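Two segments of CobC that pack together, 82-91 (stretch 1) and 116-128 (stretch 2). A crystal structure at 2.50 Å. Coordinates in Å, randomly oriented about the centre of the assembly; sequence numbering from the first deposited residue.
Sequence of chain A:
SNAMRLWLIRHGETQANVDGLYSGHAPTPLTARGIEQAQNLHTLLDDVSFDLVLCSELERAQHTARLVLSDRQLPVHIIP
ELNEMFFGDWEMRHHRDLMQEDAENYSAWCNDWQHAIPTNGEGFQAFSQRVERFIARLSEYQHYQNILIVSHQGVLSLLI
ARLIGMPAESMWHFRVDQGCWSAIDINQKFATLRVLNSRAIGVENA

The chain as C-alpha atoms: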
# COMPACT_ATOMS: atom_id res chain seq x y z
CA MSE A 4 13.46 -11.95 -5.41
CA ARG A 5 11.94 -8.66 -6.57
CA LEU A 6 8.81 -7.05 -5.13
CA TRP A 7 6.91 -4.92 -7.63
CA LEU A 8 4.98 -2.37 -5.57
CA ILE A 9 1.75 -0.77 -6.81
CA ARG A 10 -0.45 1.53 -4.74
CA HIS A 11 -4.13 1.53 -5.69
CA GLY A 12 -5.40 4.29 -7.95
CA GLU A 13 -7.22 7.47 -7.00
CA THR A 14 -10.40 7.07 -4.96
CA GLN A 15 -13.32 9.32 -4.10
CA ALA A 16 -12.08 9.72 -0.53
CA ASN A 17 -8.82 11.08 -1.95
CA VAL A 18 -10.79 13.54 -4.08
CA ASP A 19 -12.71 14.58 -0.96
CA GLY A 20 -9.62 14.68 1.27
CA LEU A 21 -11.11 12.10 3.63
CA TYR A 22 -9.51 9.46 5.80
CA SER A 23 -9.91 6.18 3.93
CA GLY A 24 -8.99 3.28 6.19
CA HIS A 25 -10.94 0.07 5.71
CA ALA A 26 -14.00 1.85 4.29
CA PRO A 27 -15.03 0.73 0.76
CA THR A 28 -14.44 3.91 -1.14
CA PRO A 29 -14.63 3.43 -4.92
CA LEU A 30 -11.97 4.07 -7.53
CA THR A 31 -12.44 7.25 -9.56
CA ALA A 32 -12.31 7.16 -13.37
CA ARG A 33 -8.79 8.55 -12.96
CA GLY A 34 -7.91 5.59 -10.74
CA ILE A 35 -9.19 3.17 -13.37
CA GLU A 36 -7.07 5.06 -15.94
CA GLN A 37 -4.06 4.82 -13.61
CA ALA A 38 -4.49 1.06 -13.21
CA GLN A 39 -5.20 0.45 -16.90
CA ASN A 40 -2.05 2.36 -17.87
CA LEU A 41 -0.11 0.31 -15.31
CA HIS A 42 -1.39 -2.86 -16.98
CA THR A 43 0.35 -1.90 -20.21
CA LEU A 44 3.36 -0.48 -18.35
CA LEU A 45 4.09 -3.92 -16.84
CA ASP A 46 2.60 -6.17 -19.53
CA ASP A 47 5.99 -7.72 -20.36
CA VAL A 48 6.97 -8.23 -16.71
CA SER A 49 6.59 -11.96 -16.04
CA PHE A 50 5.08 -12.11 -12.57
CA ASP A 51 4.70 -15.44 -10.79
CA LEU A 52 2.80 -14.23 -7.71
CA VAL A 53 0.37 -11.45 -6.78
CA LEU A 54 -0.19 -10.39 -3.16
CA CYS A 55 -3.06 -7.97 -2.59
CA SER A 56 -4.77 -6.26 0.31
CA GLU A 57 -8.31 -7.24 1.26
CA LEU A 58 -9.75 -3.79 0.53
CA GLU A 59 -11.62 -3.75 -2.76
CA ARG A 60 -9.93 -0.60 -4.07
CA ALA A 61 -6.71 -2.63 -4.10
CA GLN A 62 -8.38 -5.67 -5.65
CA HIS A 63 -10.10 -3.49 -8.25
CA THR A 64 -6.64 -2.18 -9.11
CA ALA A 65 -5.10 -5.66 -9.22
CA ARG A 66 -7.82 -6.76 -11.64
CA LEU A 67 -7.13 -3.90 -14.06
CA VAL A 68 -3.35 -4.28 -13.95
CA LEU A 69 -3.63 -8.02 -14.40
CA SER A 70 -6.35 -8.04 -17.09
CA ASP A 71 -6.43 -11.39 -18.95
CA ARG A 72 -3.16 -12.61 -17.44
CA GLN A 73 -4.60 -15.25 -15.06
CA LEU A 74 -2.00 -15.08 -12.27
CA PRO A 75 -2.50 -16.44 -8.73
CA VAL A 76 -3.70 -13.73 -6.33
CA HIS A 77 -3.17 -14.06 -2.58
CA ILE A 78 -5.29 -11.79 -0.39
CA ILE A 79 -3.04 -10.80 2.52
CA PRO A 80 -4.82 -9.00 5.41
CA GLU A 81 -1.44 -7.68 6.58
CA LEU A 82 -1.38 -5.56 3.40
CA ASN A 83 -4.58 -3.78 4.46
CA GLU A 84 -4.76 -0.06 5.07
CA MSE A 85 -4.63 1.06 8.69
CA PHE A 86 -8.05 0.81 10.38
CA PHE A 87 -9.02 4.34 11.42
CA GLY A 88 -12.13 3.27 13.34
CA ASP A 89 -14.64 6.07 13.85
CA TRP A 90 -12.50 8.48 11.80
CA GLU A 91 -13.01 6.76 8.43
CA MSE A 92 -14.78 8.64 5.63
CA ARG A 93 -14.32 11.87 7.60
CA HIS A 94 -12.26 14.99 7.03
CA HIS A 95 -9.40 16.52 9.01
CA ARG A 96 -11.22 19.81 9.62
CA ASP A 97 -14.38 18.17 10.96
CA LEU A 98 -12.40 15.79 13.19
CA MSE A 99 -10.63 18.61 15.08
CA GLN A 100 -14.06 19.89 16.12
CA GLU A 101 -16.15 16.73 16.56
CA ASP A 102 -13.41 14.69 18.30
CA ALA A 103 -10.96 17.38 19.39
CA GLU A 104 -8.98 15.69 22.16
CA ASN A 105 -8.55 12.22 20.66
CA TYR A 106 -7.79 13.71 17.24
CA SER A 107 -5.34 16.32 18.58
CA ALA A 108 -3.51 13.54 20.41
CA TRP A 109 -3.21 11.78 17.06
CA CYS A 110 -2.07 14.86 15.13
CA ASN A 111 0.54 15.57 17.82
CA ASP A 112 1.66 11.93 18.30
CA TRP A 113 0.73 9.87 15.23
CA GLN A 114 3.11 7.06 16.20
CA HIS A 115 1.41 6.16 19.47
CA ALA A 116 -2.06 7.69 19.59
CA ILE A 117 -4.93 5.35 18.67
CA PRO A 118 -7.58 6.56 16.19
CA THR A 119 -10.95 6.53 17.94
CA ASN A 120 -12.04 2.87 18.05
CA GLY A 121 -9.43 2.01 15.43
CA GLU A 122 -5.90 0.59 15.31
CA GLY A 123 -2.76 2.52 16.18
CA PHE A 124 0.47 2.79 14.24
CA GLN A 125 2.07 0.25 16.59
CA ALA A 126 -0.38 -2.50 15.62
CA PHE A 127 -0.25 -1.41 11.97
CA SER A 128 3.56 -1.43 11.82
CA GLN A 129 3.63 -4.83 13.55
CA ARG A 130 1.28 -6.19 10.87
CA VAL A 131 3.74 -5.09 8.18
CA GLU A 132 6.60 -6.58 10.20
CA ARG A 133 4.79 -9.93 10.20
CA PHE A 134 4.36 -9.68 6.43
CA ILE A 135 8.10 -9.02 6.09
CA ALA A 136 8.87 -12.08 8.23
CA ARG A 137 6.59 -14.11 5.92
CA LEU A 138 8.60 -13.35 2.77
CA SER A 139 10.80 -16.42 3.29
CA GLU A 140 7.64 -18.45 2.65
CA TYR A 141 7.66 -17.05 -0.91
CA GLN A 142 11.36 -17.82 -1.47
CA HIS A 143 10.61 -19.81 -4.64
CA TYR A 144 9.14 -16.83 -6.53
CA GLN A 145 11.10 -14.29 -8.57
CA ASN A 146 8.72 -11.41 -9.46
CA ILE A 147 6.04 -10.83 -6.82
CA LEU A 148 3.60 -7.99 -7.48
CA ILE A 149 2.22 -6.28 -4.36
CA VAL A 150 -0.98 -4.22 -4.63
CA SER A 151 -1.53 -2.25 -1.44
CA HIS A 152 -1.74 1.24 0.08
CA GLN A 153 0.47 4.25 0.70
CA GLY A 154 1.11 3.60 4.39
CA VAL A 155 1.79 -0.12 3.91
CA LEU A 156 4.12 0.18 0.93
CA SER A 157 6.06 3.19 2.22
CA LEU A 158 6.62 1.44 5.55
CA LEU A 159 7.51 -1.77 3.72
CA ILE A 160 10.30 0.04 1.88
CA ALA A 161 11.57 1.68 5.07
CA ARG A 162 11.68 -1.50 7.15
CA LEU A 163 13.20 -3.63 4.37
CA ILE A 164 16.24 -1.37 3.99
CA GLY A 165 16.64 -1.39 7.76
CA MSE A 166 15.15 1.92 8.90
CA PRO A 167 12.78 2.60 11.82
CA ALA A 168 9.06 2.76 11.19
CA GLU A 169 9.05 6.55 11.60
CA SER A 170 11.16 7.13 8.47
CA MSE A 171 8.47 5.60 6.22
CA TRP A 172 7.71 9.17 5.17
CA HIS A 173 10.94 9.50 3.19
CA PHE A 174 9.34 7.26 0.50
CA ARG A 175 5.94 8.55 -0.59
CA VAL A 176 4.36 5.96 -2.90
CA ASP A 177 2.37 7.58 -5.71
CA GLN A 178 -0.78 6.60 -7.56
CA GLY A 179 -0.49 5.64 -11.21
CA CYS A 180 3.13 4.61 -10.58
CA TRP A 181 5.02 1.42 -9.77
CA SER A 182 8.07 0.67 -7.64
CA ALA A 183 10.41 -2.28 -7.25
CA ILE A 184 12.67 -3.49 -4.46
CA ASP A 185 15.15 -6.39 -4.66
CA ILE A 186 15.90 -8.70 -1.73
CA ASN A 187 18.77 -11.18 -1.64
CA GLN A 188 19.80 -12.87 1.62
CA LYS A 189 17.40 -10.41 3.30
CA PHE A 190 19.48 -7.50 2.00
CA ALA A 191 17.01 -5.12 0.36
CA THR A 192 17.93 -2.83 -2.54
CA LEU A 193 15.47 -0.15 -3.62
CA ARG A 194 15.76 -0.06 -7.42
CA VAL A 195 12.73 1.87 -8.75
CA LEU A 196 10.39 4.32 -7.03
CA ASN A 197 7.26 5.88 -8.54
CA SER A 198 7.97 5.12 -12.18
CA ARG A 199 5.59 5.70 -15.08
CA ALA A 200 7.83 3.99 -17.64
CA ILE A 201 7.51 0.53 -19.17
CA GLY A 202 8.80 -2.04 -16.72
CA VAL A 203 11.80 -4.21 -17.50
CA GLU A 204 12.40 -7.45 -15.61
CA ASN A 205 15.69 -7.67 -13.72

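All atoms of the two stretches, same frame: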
# COMPACT_ATOMS: atom_id res chain seq x y z
N LEU A 82 -1.53 -6.63 4.38
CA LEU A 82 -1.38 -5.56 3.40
C LEU A 82 -2.49 -4.53 3.47
O LEU A 82 -2.48 -3.58 2.68
CB LEU A 82 -1.30 -6.14 1.99
CG LEU A 82 -0.04 -6.95 1.65
CD1 LEU A 82 -0.16 -7.62 0.29
CD2 LEU A 82 1.19 -6.06 1.70
N ASN A 83 -3.45 -4.69 4.37
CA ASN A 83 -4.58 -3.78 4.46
C ASN A 83 -4.15 -2.40 4.93
O ASN A 83 -3.16 -2.24 5.65
CB ASN A 83 -5.64 -4.31 5.42
CG ASN A 83 -6.38 -5.50 4.86
OD1 ASN A 83 -6.26 -5.81 3.68
ND2 ASN A 83 -7.15 -6.16 5.71
N GLU A 84 -4.92 -1.39 4.52
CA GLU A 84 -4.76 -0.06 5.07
C GLU A 84 -4.99 -0.09 6.58
O GLU A 84 -5.66 -0.98 7.11
CB GLU A 84 -5.75 0.90 4.39
CG GLU A 84 -5.63 2.37 4.80
CD GLU A 84 -4.24 2.93 4.60
OE1 GLU A 84 -3.42 2.85 5.54
OE2 GLU A 84 -3.97 3.46 3.51
N MSE A 85 -4.39 0.88 7.27
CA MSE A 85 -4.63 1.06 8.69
C MSE A 85 -6.12 1.26 8.94
O MSE A 85 -6.80 1.92 8.15
CB MSE A 85 -3.84 2.25 9.22
CG MSE A 85 -3.52 2.19 10.69
SE MSE A 85 -2.39 3.68 11.25
CE MSE A 85 -3.79 4.89 11.86
N PHE A 86 -6.64 0.68 10.02
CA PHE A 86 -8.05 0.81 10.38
C PHE A 86 -8.22 2.04 11.26
O PHE A 86 -7.78 2.06 12.41
CB PHE A 86 -8.55 -0.45 11.08
CG PHE A 86 -9.96 -0.34 11.56
CD1 PHE A 86 -10.99 -0.08 10.67
CD2 PHE A 86 -10.27 -0.49 12.90
CE1 PHE A 86 -12.29 0.02 11.10
CE2 PHE A 86 -11.57 -0.39 13.34
CZ PHE A 86 -12.58 -0.13 12.44
N PHE A 87 -8.87 3.07 10.72
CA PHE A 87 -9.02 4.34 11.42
C PHE A 87 -10.26 4.40 12.31
O PHE A 87 -10.52 5.44 12.93
CB PHE A 87 -9.06 5.50 10.41
CG PHE A 87 -7.70 6.04 10.05
CD1 PHE A 87 -7.06 6.94 10.89
CD2 PHE A 87 -7.07 5.66 8.88
CE1 PHE A 87 -5.81 7.44 10.57
CE2 PHE A 87 -5.82 6.16 8.55
CZ PHE A 87 -5.19 7.05 9.39
N GLY A 88 -11.03 3.32 12.39
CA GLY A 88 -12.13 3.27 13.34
C GLY A 88 -13.22 4.27 13.02
O GLY A 88 -13.75 4.31 11.91
N ASP A 89 -13.57 5.09 14.02
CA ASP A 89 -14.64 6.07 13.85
C ASP A 89 -14.27 7.19 12.90
O ASP A 89 -15.16 7.92 12.44
CB ASP A 89 -15.04 6.66 15.21
CG ASP A 89 -15.82 5.67 16.07
OD1 ASP A 89 -16.60 4.86 15.52
OD2 ASP A 89 -15.67 5.72 17.31
N TRP A 90 -12.98 7.36 12.59
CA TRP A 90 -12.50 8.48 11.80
C TRP A 90 -12.56 8.24 10.29
O TRP A 90 -12.20 9.14 9.53
CB TRP A 90 -11.06 8.83 12.18
CG TRP A 90 -10.92 9.37 13.57
CD1 TRP A 90 -11.92 9.72 14.42
CD2 TRP A 90 -9.70 9.63 14.27
NE1 TRP A 90 -11.40 10.18 15.61
CE2 TRP A 90 -10.03 10.13 15.54
CE3 TRP A 90 -8.34 9.48 13.94
CZ2 TRP A 90 -9.07 10.49 16.48
CZ3 TRP A 90 -7.39 9.83 14.88
CH2 TRP A 90 -7.76 10.33 16.13
N GLU A 91 -12.99 7.06 9.85
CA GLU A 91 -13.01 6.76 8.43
C GLU A 91 -14.12 7.53 7.72
O GLU A 91 -15.16 7.85 8.31
CB GLU A 91 -13.18 5.26 8.21
CG GLU A 91 -12.23 4.41 9.04
CD GLU A 91 -12.10 2.99 8.53
OE1 GLU A 91 -13.10 2.42 8.06
OE2 GLU A 91 -10.98 2.44 8.60
N ALA A 116 -0.66 7.42 19.32
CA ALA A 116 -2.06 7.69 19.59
C ALA A 116 -2.95 6.80 18.72
O ALA A 116 -2.66 6.56 17.54
CB ALA A 116 -2.38 9.16 19.33
N ILE A 117 -4.03 6.31 19.31
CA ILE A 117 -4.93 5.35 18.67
C ILE A 117 -6.09 6.13 18.06
O ILE A 117 -6.77 6.87 18.78
CB ILE A 117 -5.45 4.31 19.67
CG1 ILE A 117 -4.30 3.76 20.53
CG2 ILE A 117 -6.16 3.18 18.95
CD1 ILE A 117 -3.27 2.98 19.75
N PRO A 118 -6.35 5.99 16.75
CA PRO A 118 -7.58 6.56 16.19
C PRO A 118 -8.80 6.00 16.90
O PRO A 118 -8.85 4.82 17.24
CB PRO A 118 -7.52 6.14 14.72
CG PRO A 118 -6.08 5.90 14.44
CD PRO A 118 -5.51 5.36 15.72
N THR A 119 -9.79 6.87 17.11
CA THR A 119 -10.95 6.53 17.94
C THR A 119 -11.61 5.23 17.49
O THR A 119 -12.19 5.16 16.40
CB THR A 119 -11.96 7.68 17.93
OG1 THR A 119 -11.36 8.85 18.50
CG2 THR A 119 -13.19 7.30 18.74
N ASN A 120 -11.51 4.20 18.33
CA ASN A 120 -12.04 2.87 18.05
C ASN A 120 -11.42 2.27 16.79
O ASN A 120 -12.08 1.54 16.04
CB ASN A 120 -13.57 2.88 17.95
CG ASN A 120 -14.24 3.18 19.28
OD1 ASN A 120 -13.70 2.88 20.34
ND2 ASN A 120 -15.43 3.78 19.23
N GLY A 121 -10.15 2.58 16.54
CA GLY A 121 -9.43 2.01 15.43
C GLY A 121 -8.16 1.30 15.88
O GLY A 121 -8.07 0.87 17.04
N GLU A 122 -7.18 1.19 14.99
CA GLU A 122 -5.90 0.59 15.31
C GLU A 122 -4.79 1.63 15.22
O GLU A 122 -4.81 2.49 14.33
CB GLU A 122 -5.60 -0.60 14.38
CG GLU A 122 -5.08 -0.24 12.99
CD GLU A 122 -4.67 -1.45 12.17
OE1 GLU A 122 -4.02 -2.36 12.73
OE2 GLU A 122 -5.00 -1.51 10.97
N GLY A 123 -3.85 1.57 16.16
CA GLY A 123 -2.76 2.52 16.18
C GLY A 123 -1.62 2.12 15.26
O GLY A 123 -1.60 1.03 14.69
N PHE A 124 -0.67 3.04 15.12
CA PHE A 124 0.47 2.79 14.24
C PHE A 124 1.32 1.63 14.74
O PHE A 124 2.00 0.97 13.95
CB PHE A 124 1.33 4.04 14.09
CG PHE A 124 2.51 3.86 13.19
CD1 PHE A 124 2.33 3.66 11.83
CD2 PHE A 124 3.80 3.86 13.69
CE1 PHE A 124 3.41 3.48 10.99
CE2 PHE A 124 4.89 3.68 12.86
CZ PHE A 124 4.69 3.49 11.51
N GLN A 125 1.30 1.37 16.05
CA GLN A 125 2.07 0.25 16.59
C GLN A 125 1.53 -1.08 16.09
O GLN A 125 2.30 -1.95 15.64
CB GLN A 125 2.07 0.31 18.12
CG GLN A 125 2.72 1.56 18.68
CD GLN A 125 4.14 1.77 18.18
OE1 GLN A 125 4.92 0.82 18.07
NE2 GLN A 125 4.47 3.01 17.85
N ALA A 126 0.21 -1.27 16.14
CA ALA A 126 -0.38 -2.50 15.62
C ALA A 126 -0.24 -2.57 14.10
O ALA A 126 -0.01 -3.65 13.55
CB ALA A 126 -1.84 -2.60 16.03
N PHE A 127 -0.38 -1.44 13.42
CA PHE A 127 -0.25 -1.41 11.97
C PHE A 127 1.18 -1.77 11.54
O PHE A 127 1.38 -2.60 10.65
CB PHE A 127 -0.65 -0.03 11.44
CG PHE A 127 -0.36 0.17 9.98
CD1 PHE A 127 -1.21 -0.34 9.01
CD2 PHE A 127 0.76 0.90 9.58
CE1 PHE A 127 -0.95 -0.13 7.67
CE2 PHE A 127 1.02 1.11 8.24
CZ PHE A 127 0.17 0.59 7.28
N SER A 128 2.17 -1.16 12.19
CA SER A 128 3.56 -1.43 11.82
C SER A 128 3.98 -2.84 12.20
O SER A 128 4.88 -3.41 11.58
CB SER A 128 4.50 -0.40 12.45
OG SER A 128 4.44 -0.44 13.87
O HOH W 1 -17.82 2.60 17.38

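The apolar centre of the contact is built around P118 and the selenomethionine M85. P118 is buried and touches three side chains: its CG lies 3.6 Å from M85 CE and 3.8 Å from F87 CD1, and its CB lies 3.5 Å from W90 CE3. The indole of W90 (chi1 m) receives the proline over one face. P118 CA sits 3.7 Å from the centroid of the W90 six-membered ring, only 19° off the ring normal, a CH-pi contact. A compact proline ring suits this pocket, being apolar and adding no backbone donor. M85, extended with chi1 and chi2 both t, runs between P118 and the first helical turn. Its CB is 3.7 Å from F127 CD1, and its SE stands 4.8 Å from the centroid of the F127 ring, 32° off the normal, an oblique sulfur-aromatic approach.

Outward from this centre, the backbones come too close at G88 and G121 for a CB at either position. The CA atoms of G88 and G121 are 3.6 Å apart. An ideal CB on G88 would fall 2.4 Å from T119 O, and one on G121 would fall 2.6 Å from F86 O; the positive phi of G88 also favours glycine. The type II turn from P118 to G121, closed by G121 N to P118 O (2.7 Å), presents T119 O to D89 N at 2.8 Å and 173°. Beyond the glycine pair, E122 N donates to F86 O at 2.8 Å and 174°. The E122 side chain turns back so that F86 N reaches its OE2 at 2.9 Å, although that oxygen is less surely placed.

At the polar edge, N120 ND2 makes a weak hydrogen bond to D89 OD2 (2.7 Å, 128°). A water donates to D89 OD1 at 3.2 Å and weakly accepts from N120 ND2 at 3.2 Å. Together the stretches bury 665 Å².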